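Local coordinates for COPII coat assembly protein SEC16 (Saccharomyces cerevisiae, PDB 3MZK), which helps initiate assembly of the COPII coat that forms transport vesicles at the endoplasmic reticulum and selects their cargo, and also takes part in autophagy, at residues Leu122-Asn125 with Ser126-Leu130; Leu272-Pro275 with Val276-Glu279; Leu172-Lys176 with Arg177-Ile181. All coordinates share one frame; numbering follows the deposited sequence.

Interaction 1 (Leu122-Asn125 with Ser126-Leu130); sequences LLYN and SDELL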
# COMPACT_ATOMS: atom_id res chain seq x y z
N LEU B 122 30.29 -5.67 8.14
CA LEU B 122 31.36 -4.80 7.68
C LEU B 122 31.47 -3.57 8.58
O LEU B 122 32.56 -3.22 9.01
CB LEU B 122 31.14 -4.39 6.23
CG LEU B 122 32.13 -3.38 5.65
CD1 LEU B 122 33.55 -3.91 5.74
CD2 LEU B 122 31.76 -3.06 4.22
N LEU B 123 30.34 -2.93 8.86
CA LEU B 123 30.31 -1.79 9.76
C LEU B 123 30.79 -2.15 11.15
O LEU B 123 31.56 -1.42 11.76
CB LEU B 123 28.89 -1.21 9.86
CG LEU B 123 28.31 -0.53 8.63
CD1 LEU B 123 26.88 -0.10 8.88
CD2 LEU B 123 29.16 0.65 8.23
N TYR B 124 30.33 -3.30 11.65
CA TYR B 124 30.58 -3.66 13.04
C TYR B 124 30.67 -5.17 13.20
O TYR B 124 29.71 -5.89 12.91
CB TYR B 124 29.45 -3.11 13.91
CG TYR B 124 29.64 -3.29 15.39
CD1 TYR B 124 30.50 -2.48 16.11
CD2 TYR B 124 28.92 -4.27 16.08
CE1 TYR B 124 30.66 -2.64 17.48
CE2 TYR B 124 29.07 -4.44 17.44
CZ TYR B 124 29.94 -3.63 18.14
OH TYR B 124 30.09 -3.80 19.49
N ASN B 125 31.82 -5.64 13.67
CA ASN B 125 32.00 -7.05 13.94
C ASN B 125 31.20 -7.47 15.16
O ASN B 125 31.50 -7.06 16.28
CB ASN B 125 33.47 -7.38 14.17
CG ASN B 125 33.68 -8.84 14.54
OD1 ASN B 125 32.96 -9.71 14.06
ND2 ASN B 125 34.65 -9.10 15.42
N SER B 126 30.18 -8.29 14.94
CA SER B 126 29.28 -8.67 16.03
C SER B 126 29.77 -9.90 16.78
O SER B 126 29.18 -10.30 17.78
CB SER B 126 27.86 -8.90 15.49
OG SER B 126 27.82 -9.98 14.58
N ASP B 127 30.85 -10.50 16.29
CA ASP B 127 31.39 -11.73 16.88
C ASP B 127 31.82 -11.54 18.33
O ASP B 127 31.79 -12.48 19.12
CB ASP B 127 32.55 -12.26 16.03
CG ASP B 127 32.13 -12.60 14.62
OD1 ASP B 127 30.91 -12.64 14.35
OD2 ASP B 127 33.02 -12.83 13.77
N GLU B 128 32.22 -10.32 18.67
CA GLU B 128 32.57 -9.99 20.04
C GLU B 128 31.39 -10.28 20.97
O GLU B 128 31.57 -10.78 22.08
CB GLU B 128 32.95 -8.51 20.14
CG GLU B 128 33.97 -8.07 19.10
CD GLU B 128 34.11 -6.56 19.01
OE1 GLU B 128 33.24 -5.84 19.56
OE2 GLU B 128 35.09 -6.09 18.40
N LEU B 129 30.19 -9.98 20.49
CA LEU B 129 28.96 -10.15 21.26
C LEU B 129 28.52 -11.60 21.41
O LEU B 129 27.89 -11.96 22.41
CB LEU B 129 27.83 -9.34 20.64
CG LEU B 129 27.96 -7.82 20.63
CD1 LEU B 129 26.97 -7.21 19.65
CD2 LEU B 129 27.76 -7.24 22.03
N LEU B 130 28.83 -12.43 20.42
CA LEU B 130 28.46 -13.85 20.46
C LEU B 130 29.11 -14.54 21.65
O LEU B 130 28.53 -15.45 22.25
CB LEU B 130 28.85 -14.56 19.17
CG LEU B 130 28.18 -14.05 17.89
CD1 LEU B 130 28.74 -14.77 16.68
CD2 LEU B 130 26.67 -14.22 17.98

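Interaction 2 (Leu272-Pro275 with Val276-Glu279); sequences LIPP and VVLE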
# COMPACT_ATOMS: atom_id res chain seq x y z
N LEU B 272 16.31 -4.64 -1.77
CA LEU B 272 15.20 -3.72 -1.53
C LEU B 272 15.22 -3.21 -0.10
O LEU B 272 14.86 -3.92 0.83
CB LEU B 272 13.85 -4.37 -1.85
CG LEU B 272 12.61 -3.49 -1.64
CD1 LEU B 272 12.58 -2.34 -2.63
CD2 LEU B 272 11.35 -4.32 -1.75
N ILE B 273 15.66 -1.97 0.07
CA ILE B 273 15.68 -1.33 1.37
C ILE B 273 14.25 -0.98 1.76
O ILE B 273 13.52 -0.39 0.97
CB ILE B 273 16.54 -0.05 1.34
CG1 ILE B 273 17.65 -0.19 0.29
CG2 ILE B 273 17.12 0.25 2.72
CD1 ILE B 273 18.45 1.07 0.04
N PRO B 274 13.83 -1.36 2.97
CA PRO B 274 12.48 -1.01 3.41
C PRO B 274 12.43 0.48 3.68
O PRO B 274 13.32 1.00 4.34
CB PRO B 274 12.31 -1.79 4.72
CG PRO B 274 13.44 -2.80 4.73
CD PRO B 274 14.55 -2.18 3.96
N PRO B 275 11.39 1.16 3.19
CA PRO B 275 11.27 2.62 3.30
C PRO B 275 11.66 3.19 4.67
O PRO B 275 12.36 4.19 4.72
CB PRO B 275 9.78 2.86 3.02
CG PRO B 275 9.42 1.75 2.08
CD PRO B 275 10.23 0.56 2.51
N VAL B 276 11.22 2.55 5.75
CA VAL B 276 11.52 3.05 7.09
C VAL B 276 13.02 3.04 7.39
O VAL B 276 13.52 3.88 8.14
CB VAL B 276 10.81 2.22 8.18
CG1 VAL B 276 9.32 2.42 8.10
CG2 VAL B 276 11.18 0.76 8.04
N VAL B 277 13.72 2.09 6.80
CA VAL B 277 15.17 2.00 6.96
C VAL B 277 15.83 3.05 6.07
O VAL B 277 16.87 3.62 6.42
CB VAL B 277 15.69 0.59 6.61
CG1 VAL B 277 17.20 0.51 6.78
CG2 VAL B 277 15.02 -0.44 7.49
N LEU B 278 15.21 3.33 4.93
CA LEU B 278 15.71 4.37 4.05
C LEU B 278 15.64 5.74 4.73
O LEU B 278 16.61 6.49 4.69
CB LEU B 278 14.97 4.37 2.71
CG LEU B 278 15.58 5.31 1.67
CD1 LEU B 278 17.08 5.07 1.56
CD2 LEU B 278 14.91 5.15 0.32
N GLU B 279 14.50 6.06 5.35
CA GLU B 279 14.39 7.32 6.08
C GLU B 279 15.51 7.44 7.11
O GLU B 279 16.17 8.47 7.21
CB GLU B 279 13.05 7.45 6.81
CG GLU B 279 11.81 7.33 5.94
CD GLU B 279 10.53 7.39 6.76
OE1 GLU B 279 10.48 8.20 7.70
OE2 GLU B 279 9.60 6.60 6.48

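Interaction 3 (Leu172-Lys176 with Arg177-Ile181); sequences LALSK and RDYAI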
# COMPACT_ATOMS: atom_id res chain seq x y z
N LEU B 172 -4.69 6.16 31.52
CA LEU B 172 -4.87 5.28 32.66
C LEU B 172 -3.79 4.19 32.71
O LEU B 172 -3.28 3.87 33.78
CB LEU B 172 -6.27 4.65 32.64
CG LEU B 172 -6.50 3.61 33.74
CD1 LEU B 172 -6.21 4.20 35.11
CD2 LEU B 172 -7.92 3.05 33.67
N ALA B 173 -3.44 3.64 31.55
CA ALA B 173 -2.44 2.58 31.49
C ALA B 173 -1.06 3.10 31.87
O ALA B 173 -0.26 2.39 32.48
CB ALA B 173 -2.41 1.96 30.10
N LEU B 174 -0.78 4.35 31.51
CA LEU B 174 0.50 4.96 31.82
C LEU B 174 0.59 5.36 33.30
O LEU B 174 1.66 5.27 33.90
CB LEU B 174 0.77 6.17 30.92
CG LEU B 174 1.04 5.90 29.44
CD1 LEU B 174 1.30 7.21 28.72
CD2 LEU B 174 2.22 4.96 29.28
N SER B 175 -0.53 5.80 33.87
CA SER B 175 -0.54 6.26 35.25
C SER B 175 -0.42 5.09 36.22
O SER B 175 -0.13 5.27 37.40
CB SER B 175 -1.80 7.07 35.55
OG SER B 175 -2.95 6.25 35.60
N LYS B 176 -0.66 3.88 35.71
CA LYS B 176 -0.50 2.68 36.51
C LYS B 176 0.77 1.95 36.11
O LYS B 176 1.06 0.85 36.60
CB LYS B 176 -1.72 1.76 36.35
CG LYS B 176 -3.03 2.38 36.85
CD LYS B 176 -2.97 2.66 38.34
CE LYS B 176 -4.26 3.28 38.84
NZ LYS B 176 -4.23 3.53 40.31
N ARG B 177 1.51 2.57 35.20
CA ARG B 177 2.80 2.06 34.74
C ARG B 177 2.71 0.68 34.10
O ARG B 177 3.65 -0.11 34.19
CB ARG B 177 3.83 2.06 35.87
CG ARG B 177 4.09 3.43 36.49
CD ARG B 177 5.39 3.43 37.28
NE ARG B 177 6.54 3.20 36.41
CZ ARG B 177 7.80 3.12 36.83
NH1 ARG B 177 8.09 3.26 38.12
NH2 ARG B 177 8.78 2.90 35.96
N ASP B 178 1.59 0.39 33.45
CA ASP B 178 1.45 -0.86 32.71
C ASP B 178 1.74 -0.62 31.24
O ASP B 178 0.85 -0.30 30.46
CB ASP B 178 0.05 -1.44 32.88
CG ASP B 178 -0.07 -2.84 32.31
OD1 ASP B 178 0.66 -3.16 31.35
OD2 ASP B 178 -0.89 -3.63 32.84
N TYR B 179 3.01 -0.79 30.87
CA TYR B 179 3.46 -0.38 29.55
C TYR B 179 3.07 -1.38 28.46
O TYR B 179 3.19 -1.08 27.27
CB TYR B 179 4.97 -0.13 29.55
CG TYR B 179 5.39 0.93 30.54
CD1 TYR B 179 5.14 2.28 30.30
CD2 TYR B 179 6.02 0.59 31.73
CE1 TYR B 179 5.53 3.25 31.20
CE2 TYR B 179 6.41 1.55 32.64
CZ TYR B 179 6.16 2.88 32.37
OH TYR B 179 6.54 3.85 33.28
N ALA B 180 2.60 -2.55 28.86
CA ALA B 180 2.16 -3.55 27.90
C ALA B 180 0.89 -3.07 27.19
O ALA B 180 0.89 -2.90 25.97
CB ALA B 180 1.92 -4.89 28.58
N ILE B 181 -0.17 -2.84 27.96
CA ILE B 181 -1.42 -2.36 27.39
C ILE B 181 -1.24 -0.96 26.85
O ILE B 181 -1.91 -0.56 25.90
CB ILE B 181 -2.55 -2.30 28.43
CG1 ILE B 181 -2.05 -2.80 29.78
CG2 ILE B 181 -3.77 -3.11 27.97
CD1 ILE B 181 -3.14 -2.96 30.79

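Interaction 1 (Leu122-Asn125 with Ser126-Leu130)
Tyr124 and Asn125 carry the chain out of helix 116-123 in an extended conformation, Tyr124 being the first residue to leave helical angles (phi -149°, psi 119°), and Ser126 leads toward helix 127-134. Leu129 N donates to Ser126 O at 2.9 Å, an early backbone bond. This short helix-to-helix linker, begun within the Sec16 mid-region, has a side-chain cap: Asp127 N donates to Asn125 OD1 at 3.2 Å. The bond is fairly straight at the hydrogen, yet the donor sits well above the plane of the amide carbonyl. Asn125 has CG anti to its own N (chi1 176°), which carries the amide up to Asp127 N. The carboxylate of Asp127 stands nearly perpendicular to that amide. Nearby, the Tyr124 ring reaches Leu129, whose CD1 lies at the ring edge, 4.1 Å from CE2. Tyr124 OH stays 3.8 Å from Glu128 OE1, close but too long for a bond, with ring and carboxylate planes steeply inclined. The contact lies at the chain surface. Tyr124 also packs on Ser254 and Ala257 of helix 252-261, where Leu123 meets Val256 and Ala257, while Tyr124 and Leu129 both touch Gln162 of the second subunit.

Interaction 2 (Leu272-Pro275 with Val276-Glu279)
Pro274 is the N-cap of helix 275-290, in the Sec23-binding region of Sec16, and its carbonyl accepts two amides of the first turn, Val277 N at 2.7 Å and Leu278 N at 3.1 Å from Pro274 O. The two bonds differ in direction: Leu278 N is tilted only modestly from the carbonyl plane, whereas Val277 N comes from above it, with a more bent N-H...O angle of 132°. Pro275, as the first helical residue, brings no N-H that would need a partner, which suits proline to this position. One residue further on, Pro275 O takes Glu279 N at 2.9 Å in a nearly linear bond, and the regular helical pattern is under way. Apolar packing accompanies these bonds. Val277 sets CG2 against the ring of Pro274, the two groups side by side and pointing the same way, with 4.0 Å between CG2 and Pro274 CD. Both residues also pack on Ile263, and Val277 reaches Phe227 as well. Val277 has its other branch, CG1, anti to the backbone N (chi1 -180°). That places CG1 beside Ile273, where it meets CG2 at 4.1 Å, the two side chains crossing at about a right angle.

Interaction 3 (Leu172-Lys176 with Arg177-Ile181)
Ala173 and Asp178 hold the tight inner part of this turn, in which the C-terminal end of helix 166-175 passes into helix 179-187 through a Schellman motif within the Sec23-binding region. Arg177 takes positive phi (59°), and the chain doubles back so that Asp178 N donates to Ala173 O at 2.9 Å, almost in line with the carbonyl. A second, weak bond runs from Arg177 N to Leu174 O at 3.0 Å. Asp178 then serves as N-cap of the next helix, its OD1 accepting weakly from Ala180 N; its OD2 is held by Leu149 N and by Tyr201 OH of the second subunit. Buried Tyr179 belongs to the packed side too, Leu174 CD2 approaching its CD1 obliquely at 4.1 Å. Arg177 bends at chi3 (64°), which brings NE to Tyr179 OH at 3.2 Å, while NH2 donates to Gly205 O. A methionine in place of Arg177 would probably leave the Tyr179 hydroxyl and the Gly205 carbonyl without these donors. By contrast, Ser175 is exposed and turns back along its own helix, OG donating to Leu172 O at 3.0 Å. Around the turn, Leu172 and Lys176 lean on helix 151-162, Leu174 and Tyr179 share Lys200 of helix 191-203, and Ile181 packs on Tyr201 of the second subunit.

In the fold
Followed from the N terminus, the three contacts come in series, with none nested in or crossing another: interaction 1, then interaction 3, then interaction 2. Each is a local helix boundary in a mostly helical chain. Interaction 1 joins helices 116-123 and 127-134, interaction 3 turns helix 166-175 into helix 179-187, and interaction 2 ends the loop after helix 252-261 by starting helix 275-290. Helix 252-261 thus ties the regions of interactions 1 and 2. The centres of interactions 1 and 2 are about 22 Å apart, and those of 1 and 3 about 36 Å. Interactions 2 and 3 share the Sec23-binding region, but 1 and 3 meet the second subunit, whereas 2 touches no other chain.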